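TRNA (uracil(54)-C(5))-methyltransferase (Pyrococcus abyssi, PDB 2JJQ) methylates carbon 5 of uridine 54 in tRNA, using S-adenosyl-L-methionine as the methyl donor and leaving 5-methyluridine and S-adenosyl-L-homocysteine. Local coordinates at residues A[229-234]-A[244-249]. Sequence-based numbering, arbitrary orientation.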
loop_
_atom_site.group_PDB
_atom_site.type_symbol
_atom_site.label_atom_id
_atom_site.label_comp_id
_atom_site.label_asym_id
_atom_site.label_seq_id
_atom_site.Cartn_x
_atom_site.Cartn_y
_atom_site.Cartn_z
ATOM N N ILE A 229 -17.635 -13.536 -1.021
ATOM C CA ILE A 229 -18.397 -12.338 -1.334
ATOM C C ILE A 229 -18.842 -11.728 -0.002
ATOM O O ILE A 229 -19.392 -12.416 0.838
ATOM C CB ILE A 229 -19.647 -12.636 -2.153
ATOM C CG1 ILE A 229 -19.274 -13.338 -3.460
ATOM C CG2 ILE A 229 -20.430 -11.307 -2.354
ATOM C CD1 ILE A 229 -20.458 -14.144 -4.059
ATOM N N TYR A 230 -18.568 -10.450 0.206
ATOM C CA TYR A 230 -18.932 -9.766 1.419
ATOM C C TYR A 230 -19.858 -8.610 1.070
ATOM O O TYR A 230 -19.744 -8.015 -0.030
ATOM C CB TYR A 230 -17.697 -9.164 2.062
ATOM C CG TYR A 230 -17.113 -10.027 3.163
ATOM C CD1 TYR A 230 -17.464 -9.803 4.514
ATOM C CD2 TYR A 230 -16.232 -11.033 2.870
ATOM C CE1 TYR A 230 -16.944 -10.552 5.525
ATOM C CE2 TYR A 230 -15.684 -11.806 3.891
ATOM C CZ TYR A 230 -16.023 -11.547 5.229
ATOM O OH TYR A 230 -15.471 -12.327 6.251
ATOM N N TRP A 231 -20.775 -8.333 1.992
ATOM C CA TRP A 231 -21.570 -7.126 1.998
ATOM C C TRP A 231 -21.246 -6.370 3.284
ATOM O O TRP A 231 -21.394 -6.926 4.366
ATOM C CB TRP A 231 -23.060 -7.490 1.958
ATOM C CG TRP A 231 -23.975 -6.316 2.114
ATOM C CD1 TRP A 231 -23.726 -4.985 1.805
ATOM C CD2 TRP A 231 -25.296 -6.367 2.636
ATOM N NE1 TRP A 231 -24.850 -4.214 2.101
ATOM C CE2 TRP A 231 -25.818 -5.039 2.626
ATOM C CE3 TRP A 231 -26.124 -7.424 3.054
ATOM C CZ2 TRP A 231 -27.132 -4.751 3.033
ATOM C CZ3 TRP A 231 -27.415 -7.125 3.498
ATOM C CH2 TRP A 231 -27.901 -5.803 3.486
ATOM N N SER A 232 -20.795 -5.115 3.163
ATOM C CA SER A 232 -20.450 -4.273 4.292
ATOM C C SER A 232 -21.301 -3.007 4.176
ATOM O O SER A 232 -21.546 -2.531 3.090
ATOM C CB SER A 232 -18.981 -3.865 4.271
ATOM O OG SER A 232 -18.126 -5.007 4.300
ATOM N N VAL A 233 -21.718 -2.473 5.306
ATOM C CA VAL A 233 -22.562 -1.285 5.337
ATOM C C VAL A 233 -21.785 -0.187 6.041
ATOM O O VAL A 233 -21.409 -0.298 7.219
ATOM C CB VAL A 233 -23.904 -1.521 6.025
ATOM C CG1 VAL A 233 -24.658 -0.194 6.146
ATOM C CG2 VAL A 233 -24.724 -2.511 5.242
ATOM N N ASN A 234 -21.489 0.853 5.282
ATOM C CA ASN A 234 -20.794 1.992 5.843
ATOM C C ASN A 234 -21.860 2.843 6.519
ATOM O O ASN A 234 -22.634 3.553 5.846
ATOM C CB ASN A 234 -20.049 2.795 4.777
ATOM C CG ASN A 234 -19.658 4.187 5.285
ATOM O OD1 ASN A 234 -19.514 4.357 6.494
ATOM N ND2 ASN A 234 -19.552 5.183 4.379
ATOM N N ASP A 244 -19.313 -1.814 8.226
ATOM C CA ASP A 244 -19.603 -2.931 9.147
ATOM C C ASP A 244 -19.930 -4.178 8.348
ATOM O O ASP A 244 -20.700 -4.111 7.427
ATOM C CB ASP A 244 -20.824 -2.565 10.018
ATOM C CG ASP A 244 -20.585 -1.296 10.867
ATOM O OD1 ASP A 244 -19.414 -1.048 11.229
ATOM O OD2 ASP A 244 -21.568 -0.561 11.172
ATOM N N ILE A 245 -19.352 -5.313 8.717
ATOM C CA ILE A 245 -19.632 -6.545 8.056
ATOM C C ILE A 245 -21.100 -6.928 8.279
ATOM O O ILE A 245 -21.530 -7.106 9.421
ATOM C CB ILE A 245 -18.736 -7.660 8.637
ATOM C CG1 ILE A 245 -17.253 -7.296 8.391
ATOM C CG2 ILE A 245 -19.144 -9.009 8.062
ATOM C CD1 ILE A 245 -16.899 -7.079 6.915
ATOM N N GLU A 246 -21.833 -7.066 7.190
ATOM C CA GLU A 246 -23.223 -7.444 7.255
ATOM C C GLU A 246 -23.438 -8.921 6.916
ATOM O O GLU A 246 -24.242 -9.611 7.570
ATOM C CB GLU A 246 -24.012 -6.521 6.348
ATOM C CG GLU A 246 -25.506 -6.773 6.282
ATOM C CD GLU A 246 -26.238 -6.436 7.574
ATOM O OE1 GLU A 246 -25.668 -5.730 8.426
ATOM O OE2 GLU A 246 -27.399 -6.890 7.706
ATOM N N ARG A 247 -22.803 -9.394 5.853
ATOM C CA ARG A 247 -22.975 -10.808 5.444
ATOM C C ARG A 247 -21.817 -11.168 4.551
ATOM O O ARG A 247 -21.271 -10.284 3.868
ATOM C CB ARG A 247 -24.306 -10.937 4.647
ATOM C CG ARG A 247 -24.707 -12.430 4.361
ATOM C CD ARG A 247 -26.252 -12.493 4.184
ATOM N NE ARG A 247 -26.646 -13.857 3.790
ATOM C CZ ARG A 247 -27.910 -14.194 3.527
ATOM N NH1 ARG A 247 -28.868 -13.270 3.631
ATOM N NH2 ARG A 247 -28.206 -15.424 3.169
ATOM N N PHE A 248 -21.440 -12.446 4.570
ATOM C CA PHE A 248 -20.577 -13.000 3.545
ATOM C C PHE A 248 -21.136 -14.330 3.064
ATOM O O PHE A 248 -21.902 -14.992 3.791
ATOM C CB PHE A 248 -19.109 -13.136 4.091
ATOM C CG PHE A 248 -18.930 -14.203 5.179
ATOM C CD1 PHE A 248 -18.995 -13.863 6.536
ATOM C CD2 PHE A 248 -18.667 -15.508 4.833
ATOM C CE1 PHE A 248 -18.823 -14.854 7.543
ATOM C CE2 PHE A 248 -18.448 -16.500 5.819
ATOM C CZ PHE A 248 -18.547 -16.139 7.183
ATOM N N TRP A 249 -20.776 -14.687 1.843
ATOM C CA TRP A 249 -21.107 -15.927 1.173
ATOM C C TRP A 249 -19.757 -16.545 0.778
ATOM O O TRP A 249 -18.816 -15.823 0.350
ATOM C CB TRP A 249 -21.965 -15.665 -0.092
ATOM C CG TRP A 249 -23.331 -15.047 0.162
ATOM C CD1 TRP A 249 -24.536 -15.699 0.144
ATOM C CD2 TRP A 249 -23.638 -13.646 0.381
ATOM N NE1 TRP A 249 -25.557 -14.812 0.394
ATOM C CE2 TRP A 249 -25.038 -13.544 0.524
ATOM C CE3 TRP A 249 -22.861 -12.473 0.429
ATOM C CZ2 TRP A 249 -25.693 -12.325 0.743
ATOM C CZ3 TRP A 249 -23.521 -11.233 0.702
ATOM C CH2 TRP A 249 -24.924 -11.182 0.838
#
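Trp231 faces both Glu246 and Arg247, a classic beta bulge in the antiparallel hairpin of strands 228-233 and 244-250. Its carbonyl O accepts two bonds, from Glu246 N at 2.9 Å and, longer, from Arg247 N at 3.2 Å, while Trp231 N gives a nearly straight bond (173°) to Arg247 O. Paired backbone bonds join Ile229 to Trp249 and Val233 to Asp244 on either side of the bulge. With Glu246 CG anti to the backbone N (chi1 180°), this methylene lies over one face of the Trp231 six-membered ring, 3.5 Å from its centroid, a CH-pi contact, although Glu246 as a whole is exposed. The indole NE1 is hydrogen-bonded to Thr212 OG1 of the adjoining strand 206-212. Packing is also close on the face of Tyr230, Ile245 and Phe248: Phe248 CB sits almost on the normal of the Tyr230 ring, 3.5 Å from its centroid, and Ile245 CD1 reaches Tyr230 CD1 at 3.7 Å. The Phe248 and Tyr230 rings themselves, slid apart, barely overlap; Tyr230 OH is hydrogen-bonded to Glu252 O. Strand 244-250 is outermost in its sheet within the chain, and Asp244, Glu246 and Arg247 form the looser solvent side: the Arg247 guanidinium leads away, and Asp244 makes a salt bridge with Arg235. Away from the annotated sites, backbone bonds thus set the register, CH-pi contacts cover one face of each of the Tyr230 and Trp231 rings, and partners outside the paired segments engage their polar ends.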